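Local coordinates for protein transcriptional regulator (Streptococcus pneumoniae, PDB 2GNP) that probably regulates transcription in response to a small sugar-like effector, which its putative sugar-binding domain of Rossmann-like fold would recognise, at residues S44-A48 against N71-I76; A122-Q126 against W169-L173; V234-L238 against K258-D263. All coordinates share one frame; numbering follows the deposited sequence.

Interaction 1 (S44-A48 against N71-I76)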
loop_
_atom_site.group_PDB
_atom_site.type_symbol
_atom_site.label_atom_id
_atom_site.label_comp_id
_atom_site.label_asym_id
_atom_site.label_seq_id
_atom_site.Cartn_x
_atom_site.Cartn_y
_atom_site.Cartn_z
ATOM N N SER A 44 7.490 -6.795 10.292
ATOM C CA SER A 44 7.998 -7.271 8.996
ATOM C C SER A 44 8.035 -8.774 8.889
ATOM O O SER A 44 7.781 -9.328 7.804
ATOM C CB SER A 44 9.387 -6.700 8.687
ATOM O OG SER A 44 9.360 -5.310 8.589
ATOM N N GLN A 45 8.389 -9.479 9.979
ATOM C CA GLN A 45 8.450 -10.944 9.919
ATOM C C GLN A 45 7.060 -11.560 9.777
ATOM O O GLN A 45 6.858 -12.535 9.071
ATOM C CB GLN A 45 9.179 -11.486 11.176
ATOM C CG GLN A 45 9.405 -12.952 11.123
ATOM C CD GLN A 45 10.292 -13.363 9.935
ATOM O OE1 GLN A 45 9.859 -14.131 9.081
ATOM N NE2 GLN A 45 11.500 -12.824 9.866
ATOM N N VAL A 46 6.087 -10.975 10.489
ATOM C CA VAL A 46 4.723 -11.471 10.430
ATOM C C VAL A 46 4.260 -11.289 8.986
ATOM O O VAL A 46 3.776 -12.246 8.349
ATOM C CB VAL A 46 3.843 -10.745 11.409
ATOM C CG1 VAL A 46 2.338 -11.012 11.098
ATOM C CG2 VAL A 46 4.220 -11.175 12.879
ATOM N N ALA A 47 4.566 -10.115 8.445
ATOM C CA ALA A 47 4.081 -9.721 7.091
ATOM C C ALA A 47 4.711 -10.631 6.055
ATOM O O ALA A 47 4.040 -11.094 5.139
ATOM C CB ALA A 47 4.387 -8.262 6.794
ATOM N N ALA A 48 6.013 -10.903 6.239
ATOM C CA ALA A 48 6.728 -11.782 5.326
ATOM C C ALA A 48 6.132 -13.176 5.314
ATOM O O ALA A 48 5.881 -13.734 4.240
ATOM C CB ALA A 48 8.255 -11.857 5.684
ATOM N N ASN A 71 11.112 -3.613 3.941
ATOM C CA ASN A 71 11.416 -4.364 5.174
ATOM C C ASN A 71 10.852 -5.790 5.146
ATOM O O ASN A 71 11.444 -6.727 5.672
ATOM C CB ASN A 71 10.908 -3.573 6.387
ATOM C CG ASN A 71 11.690 -2.261 6.649
ATOM O OD1 ASN A 71 12.821 -2.019 6.129
ATOM N ND2 ASN A 71 11.109 -1.425 7.493
ATOM N N LEU A 72 9.672 -5.987 4.529
ATOM C CA LEU A 72 9.155 -7.328 4.502
ATOM C C LEU A 72 9.883 -8.130 3.440
ATOM O O LEU A 72 10.195 -9.292 3.684
ATOM C CB LEU A 72 7.624 -7.329 4.349
ATOM C CG LEU A 72 6.888 -7.509 3.051
ATOM C CD1 LEU A 72 7.133 -8.901 2.378
ATOM C CD2 LEU A 72 5.350 -7.228 3.280
ATOM N N VAL A 73 10.150 -7.505 2.285
ATOM C CA VAL A 73 10.863 -8.190 1.208
ATOM C C VAL A 73 12.234 -8.715 1.700
ATOM O O VAL A 73 12.650 -9.829 1.384
ATOM C CB VAL A 73 11.022 -7.309 -0.054
ATOM C CG1 VAL A 73 11.895 -8.066 -1.068
ATOM C CG2 VAL A 73 9.622 -7.098 -0.680
ATOM N N ASP A 74 12.912 -7.918 2.489
ATOM C CA ASP A 74 14.238 -8.340 3.032
ATOM C C ASP A 74 14.112 -9.677 3.796
ATOM O O ASP A 74 15.022 -10.558 3.761
ATOM C CB ASP A 74 14.751 -7.292 4.004
ATOM C CG ASP A 74 15.359 -6.079 3.337
ATOM O OD1 ASP A 74 15.569 -6.058 2.114
ATOM O OD2 ASP A 74 15.664 -5.111 4.085
ATOM N N LEU A 75 12.996 -9.846 4.516
ATOM C CA LEU A 75 12.843 -11.052 5.365
ATOM C C LEU A 75 12.210 -12.261 4.761
ATOM O O LEU A 75 12.366 -13.397 5.273
ATOM C CB LEU A 75 12.087 -10.707 6.642
ATOM C CG LEU A 75 12.644 -9.568 7.491
ATOM C CD1 LEU A 75 11.788 -9.440 8.745
ATOM C CD2 LEU A 75 14.141 -9.801 7.870
ATOM N N ILE A 76 11.437 -12.074 3.676
ATOM C CA ILE A 76 10.646 -13.173 3.201
ATOM C C ILE A 76 11.521 -14.317 2.667
ATOM O O ILE A 76 12.555 -14.056 2.001
ATOM C CB ILE A 76 9.618 -12.685 2.121
ATOM C CG1 ILE A 76 8.545 -13.748 1.866
ATOM C CG2 ILE A 76 10.343 -12.291 0.816
ATOM C CD1 ILE A 76 7.347 -13.179 1.057
#
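Ala48 sets its methyl against the backbone of Leu75 and Ile76. Its CB lies 3.7 Å from Ile76 CA and touches the CB atoms of Leu75 and Ile76. The small side chain lets the two backbones come close, with Ala48 CA only 4.7 Å from Ile76 CA. At Ser44 the backbones are just as close, with its CA 4.6 Å from Leu72 CA. Ser44 CB meets Leu75 CD1 at 3.6 Å, and its OG sits 3.2 Å from Asn71 CB. That hydroxyl is turned back to its own helix, where it is hydrogen-bonded to Ser40 O. Its first torsion (chi1 -62°) places OG beside the backbone N and anti to the carbonyl carbon.

Leu72 and Leu75 fill the two flanks. Leu72 puts CD2 on Ala47 CB at 3.8 Å, on the side where both residues also touch Val227 of strand 223-227. Leu75 lies on the more open flank. There Gln45, bent at chi2, brings NE2 to 3.6 Å from Leu75 CD1.

The short helix segments pass 8.1 Å apart at a crossing angle of -66°. They belong to helix 36-54 and helix 67-75, which are joined through strand 60-63 of the Rossmann-like sheet. Ile76 also touches Leu51 of helix 36-54, and Met109 and Phe113 of helix 102-113, which covers it from another side. The crossing itself is held by apolar contact and close backbone approach, with the serine hydroxyl satisfied within its own helix.

Interaction 2 (A122-Q126 against W169-L173)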
loop_
_atom_site.group_PDB
_atom_site.type_symbol
_atom_site.label_atom_id
_atom_site.label_comp_id
_atom_site.label_asym_id
_atom_site.label_seq_id
_atom_site.Cartn_x
_atom_site.Cartn_y
_atom_site.Cartn_z
ATOM N N ALA A 122 7.044 4.968 -16.487
ATOM C CA ALA A 122 6.464 6.342 -16.480
ATOM C C ALA A 122 6.512 6.942 -15.101
ATOM O O ALA A 122 6.366 6.218 -14.101
ATOM C CB ALA A 122 5.023 6.317 -16.967
ATOM N N THR A 123 6.696 8.271 -15.067
ATOM C CA THR A 123 6.625 9.084 -13.852
ATOM C C THR A 123 5.207 9.061 -13.276
ATOM O O THR A 123 4.217 9.116 -14.030
ATOM C CB THR A 123 6.981 10.559 -14.230
ATOM O OG1 THR A 123 8.320 10.586 -14.767
ATOM C CG2 THR A 123 6.940 11.431 -13.047
ATOM N N ILE A 124 5.121 8.979 -11.955
ATOM C CA ILE A 124 3.829 8.739 -11.305
ATOM C C ILE A 124 2.793 9.860 -11.581
ATOM O O ILE A 124 1.637 9.564 -11.810
ATOM C CB ILE A 124 4.029 8.478 -9.771
ATOM C CG1 ILE A 124 2.694 8.262 -9.034
ATOM C CG2 ILE A 124 4.821 9.589 -9.136
ATOM C CD1 ILE A 124 1.899 7.055 -9.521
ATOM N N VAL A 125 3.215 11.127 -11.575
ATOM C CA VAL A 125 2.261 12.246 -11.845
ATOM C C VAL A 125 2.708 12.996 -13.121
ATOM O O VAL A 125 3.848 13.499 -13.190
ATOM C CB VAL A 125 2.218 13.280 -10.659
ATOM C CG1 VAL A 125 1.334 14.499 -11.042
ATOM C CG2 VAL A 125 1.725 12.616 -9.347
ATOM N N GLN A 126 1.803 13.056 -14.108
ATOM C CA GLN A 126 2.091 13.722 -15.365
ATOM C C GLN A 126 1.599 15.172 -15.211
ATOM O O GLN A 126 0.774 15.473 -14.315
ATOM C CB GLN A 126 1.377 13.032 -16.531
ATOM C CG GLN A 126 1.722 11.552 -16.700
ATOM C CD GLN A 126 3.132 11.370 -17.200
ATOM O OE1 GLN A 126 3.899 10.519 -16.693
ATOM N NE2 GLN A 126 3.513 12.174 -18.218
ATOM N N TRP A 169 6.929 13.836 -1.478
ATOM C CA TRP A 169 6.206 14.321 -2.668
ATOM C C TRP A 169 6.617 15.697 -3.159
ATOM O O TRP A 169 6.086 16.197 -4.172
ATOM C CB TRP A 169 4.696 14.272 -2.411
ATOM C CG TRP A 169 4.226 12.865 -2.337
ATOM C CD1 TRP A 169 3.992 12.120 -1.198
ATOM C CD2 TRP A 169 3.996 11.986 -3.449
ATOM N NE1 TRP A 169 3.602 10.845 -1.549
ATOM C CE2 TRP A 169 3.607 10.730 -2.915
ATOM C CE3 TRP A 169 4.076 12.147 -4.839
ATOM C CZ2 TRP A 169 3.283 9.624 -3.729
ATOM C CZ3 TRP A 169 3.717 11.051 -5.667
ATOM C CH2 TRP A 169 3.329 9.796 -5.080
ATOM N N LEU A 170 7.561 16.316 -2.450
ATOM C CA LEU A 170 7.942 17.695 -2.695
ATOM C C LEU A 170 8.399 18.051 -4.113
ATOM O O LEU A 170 8.178 19.189 -4.560
ATOM C CB LEU A 170 9.017 18.125 -1.680
ATOM C CG LEU A 170 8.565 19.053 -0.542
ATOM C CD1 LEU A 170 7.144 18.901 -0.075
ATOM C CD2 LEU A 170 9.484 18.977 0.652
ATOM N N ASP A 171 9.061 17.141 -4.810
ATOM C CA ASP A 171 9.404 17.493 -6.204
ATOM C C ASP A 171 8.556 16.768 -7.242
ATOM O O ASP A 171 8.829 16.830 -8.457
ATOM C CB ASP A 171 10.899 17.321 -6.492
ATOM C CG ASP A 171 11.717 18.587 -6.132
ATOM O OD1 ASP A 171 12.121 18.714 -4.949
ATOM O OD2 ASP A 171 11.948 19.444 -7.035
HETATM N N MSE A 172 7.518 16.093 -6.765
HETATM C CA MSE A 172 6.597 15.410 -7.653
HETATM C C MSE A 172 5.282 16.212 -7.831
HETATM O O MSE A 172 4.800 16.408 -8.969
HETATM C CB MSE A 172 6.336 14.001 -7.136
HETATM C CG MSE A 172 5.489 13.133 -8.092
HETATM SE SE MSE A 172 6.218 13.051 -9.947
HETATM C CE MSE A 172 7.869 12.084 -9.533
ATOM N N LEU A 173 4.727 16.686 -6.721
ATOM C CA LEU A 173 3.546 17.541 -6.738
ATOM C C LEU A 173 3.914 19.021 -6.703
ATOM O O LEU A 173 4.922 19.408 -6.085
ATOM C CB LEU A 173 2.640 17.225 -5.536
ATOM C CG LEU A 173 2.205 15.759 -5.306
ATOM C CD1 LEU A 173 1.397 15.640 -4.034
ATOM C CD2 LEU A 173 1.380 15.225 -6.547
#
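Met172, a selenomethionine, reaches across to Val125, Ile124 and Thr123 and has the most surface buried here. CG leaves anti to the backbone N (chi1 -174°), and the chain then bends at chi2 and chi3. These bends lay the selenium and CE along the other loop. SE is 3.6 Å from Thr123 CG2 and 3.9 Å from Val125 N. CG, further back, packs on Ile124 CG2 at 3.8 Å.

Val125 comes second. Its side chain and that of Met172 run past each other in opposite directions, with Val125 CG2 4.0 Å from Met172 CG. The same methyl meets Leu173 CD2 at 3.8 Å, where the two side chains cross at about a right angle. Leu206 of helix 204-207 touches both Val125 and Leu173.

Both segments are loops of the Rossmann-like domain. Residues 122-126 lie between strand 116-117 and helix 129-136. The loop of residues 169-173 lies between helix 163-167 and helix 175-183. This second loop turns tightly, since Trp169 O accepts from both Met172 N and Leu173 N.

Ile124 is third. Its CG2 also reaches the Trp169 ring, 3.9 Å from CZ3, in an oblique approach. The indole is packed from other directions too: Phe194 meets it edge-to-face, and Cys192 and Phe178 touch it. Backbone hydrogen bonds tie Ile124 to Ile211 and Gln126 to Arg209, so the first loop is anchored at two residues. Thr123 lies on the exposed margin, where its methyl touches both SE and CE of Met172.

Interaction 3 (V234-L238 against K258-D263)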
loop_
_atom_site.group_PDB
_atom_site.type_symbol
_atom_site.label_atom_id
_atom_site.label_comp_id
_atom_site.label_asym_id
_atom_site.label_seq_id
_atom_site.Cartn_x
_atom_site.Cartn_y
_atom_site.Cartn_z
ATOM N N VAL A 234 -2.691 6.930 11.655
ATOM C CA VAL A 234 -3.990 6.479 12.194
ATOM C C VAL A 234 -5.138 6.976 11.297
ATOM O O VAL A 234 -6.019 6.179 10.931
ATOM C CB VAL A 234 -4.196 7.003 13.618
ATOM C CG1 VAL A 234 -5.661 6.816 14.100
ATOM C CG2 VAL A 234 -3.178 6.329 14.530
ATOM N N SER A 235 -5.119 8.262 10.920
ATOM C CA SER A 235 -6.215 8.796 10.078
ATOM C C SER A 235 -6.250 8.095 8.705
ATOM O O SER A 235 -7.323 7.720 8.223
ATOM C CB SER A 235 -6.085 10.301 9.888
ATOM O OG SER A 235 -6.211 10.985 11.173
ATOM N N SER A 236 -5.062 7.850 8.148
ATOM C CA SER A 236 -4.957 7.203 6.827
ATOM C C SER A 236 -5.493 5.766 6.867
ATOM O O SER A 236 -6.265 5.317 5.980
ATOM C CB SER A 236 -3.520 7.196 6.291
ATOM O OG SER A 236 -2.966 8.494 6.373
ATOM N N ILE A 237 -5.109 5.028 7.900
ATOM C CA ILE A 237 -5.575 3.658 8.034
ATOM C C ILE A 237 -7.092 3.629 8.244
ATOM O O ILE A 237 -7.807 2.825 7.631
ATOM C CB ILE A 237 -4.793 2.930 9.179
ATOM C CG1 ILE A 237 -3.279 2.775 8.786
ATOM C CG2 ILE A 237 -5.407 1.587 9.454
ATOM C CD1 ILE A 237 -2.430 2.353 9.955
ATOM N N LEU A 238 -7.600 4.569 9.034
ATOM C CA LEU A 238 -9.046 4.574 9.264
ATOM C C LEU A 238 -9.790 4.824 7.922
ATOM O O LEU A 238 -10.815 4.193 7.626
ATOM C CB LEU A 238 -9.351 5.660 10.280
ATOM C CG LEU A 238 -10.853 5.888 10.585
ATOM C CD1 LEU A 238 -11.547 4.594 11.072
ATOM C CD2 LEU A 238 -10.932 6.999 11.610
ATOM N N LYS A 258 -5.660 3.464 18.420
ATOM C CA LYS A 258 -5.846 4.870 18.063
ATOM C C LYS A 258 -6.886 5.063 16.918
ATOM O O LYS A 258 -7.618 6.056 16.898
ATOM C CB LYS A 258 -4.521 5.522 17.727
ATOM C CG LYS A 258 -3.678 5.850 18.998
ATOM C CD LYS A 258 -2.336 6.438 18.672
ATOM C CE LYS A 258 -1.453 6.589 19.942
ATOM N NZ LYS A 258 -0.875 5.273 20.345
ATOM N N VAL A 259 -6.882 4.152 15.949
ATOM C CA VAL A 259 -7.856 4.137 14.852
ATOM C C VAL A 259 -9.262 4.051 15.462
ATOM O O VAL A 259 -10.158 4.807 15.083
ATOM C CB VAL A 259 -7.591 2.958 13.876
ATOM C CG1 VAL A 259 -8.802 2.675 12.959
ATOM C CG2 VAL A 259 -6.326 3.244 13.069
ATOM N N LEU A 260 -9.432 3.132 16.406
ATOM C CA LEU A 260 -10.725 2.937 17.062
ATOM C C LEU A 260 -11.185 4.189 17.823
ATOM O O LEU A 260 -12.352 4.632 17.691
ATOM C CB LEU A 260 -10.665 1.712 17.961
ATOM C CG LEU A 260 -10.644 0.362 17.216
ATOM C CD1 LEU A 260 -10.318 -0.748 18.209
ATOM C CD2 LEU A 260 -11.936 0.063 16.455
ATOM N N GLU A 261 -10.245 4.777 18.550
ATOM C CA GLU A 261 -10.467 6.006 19.272
ATOM C C GLU A 261 -10.882 7.146 18.333
ATOM O O GLU A 261 -11.892 7.825 18.588
ATOM C CB GLU A 261 -9.224 6.421 20.031
ATOM C CG GLU A 261 -9.534 7.638 20.938
ATOM C CD GLU A 261 -8.318 8.140 21.696
ATOM O OE1 GLU A 261 -7.820 9.249 21.370
ATOM O OE2 GLU A 261 -7.859 7.417 22.610
ATOM N N GLU A 262 -10.115 7.357 17.272
ATOM C CA GLU A 262 -10.490 8.361 16.279
ATOM C C GLU A 262 -11.857 8.110 15.632
ATOM O O GLU A 262 -12.662 9.060 15.416
ATOM C CB GLU A 262 -9.407 8.487 15.215
ATOM C CG GLU A 262 -9.629 9.658 14.313
ATOM C CD GLU A 262 -8.378 10.067 13.614
ATOM O OE1 GLU A 262 -7.371 10.357 14.296
ATOM O OE2 GLU A 262 -8.402 10.094 12.370
ATOM N N ASP A 263 -12.138 6.851 15.304
ATOM C CA ASP A 263 -13.427 6.520 14.696
ATOM C C ASP A 263 -14.561 6.859 15.687
ATOM O O ASP A 263 -15.610 7.347 15.282
ATOM C CB ASP A 263 -13.486 5.045 14.326
ATOM C CG ASP A 263 -14.561 4.715 13.284
ATOM O OD1 ASP A 263 -14.743 3.502 13.055
ATOM O OD2 ASP A 263 -15.219 5.632 12.716
#
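Val234 points into the other helix and drives CG1 against its backbone, 3.5 Å from Val259 N and equally near Lys258 O. Its second methyl, CG2, meets Lys258 CB at 3.6 Å. Val259 answers from across the contact, and its two methyls divide the work. CG2 packs on Val234 CG1 and reaches Ile237 CG2. CG1 sits 3.8 Å from Leu238 CD1. Leu238 carries CG anti to the backbone N (chi1 176°), and its branched end reaches Asp263, with CD1 3.7 Å from Asp263 CG. The two side chains cross at about a right angle. The carboxylate that borders the leucine is fixed from both oxygens, OD1 by a hydrogen bond with Tyr20 OH and OD2 by a salt bridge with Arg242. Val234, Leu238 and Val259 are buried and make the tight part of the contact; Ile237 adds a lighter touch.

The other side is polar and looser. Glu262 stretches out beyond CG and sends its carboxylate over to Ser235. Ser235 OG donates to Glu262 OE2 at 2.7 Å, and OE2 accepts through its syn lone pair. Both residues are partly exposed, so the bond lies at the margin of the apolar patch. Lys258 gives the contact only the base of its side chain; the chain then runs off, and NZ makes a long, weak ion pair with Asp231.

The helix segments pass 9.0 Å apart at a crossing angle of -76°. Ile237 continues inward to Leu249 and Thr251 of strand 248-252. Strand 223-227, helix 234-242 and strand 248-252, parallel to the first, make a beta-alpha-beta unit. The C-terminal helix 253-264 follows and packs on the helix of that unit, a succession typical of a Rossmann-like domain.

Overall arrangement
The three contacts lie apart in one Rossmann-like domain and follow one another in series along the chain. Interactions 1 and 3 are both steep helix crossings, with centres 24 Å apart and nearest atoms about 13 Å apart. Interaction 2 joins two loops instead, and its centre is 28 Å from each of the others. Its nearest atoms come within about 11 Å of interaction 3 and about 17 Å of interaction 1. The central sheet connects the two helix crossings: strand 223-227 touches interaction 1, and its parallel neighbour, strand 248-252, touches interaction 3. How these contacts relate to a sugar-binding pocket remains open.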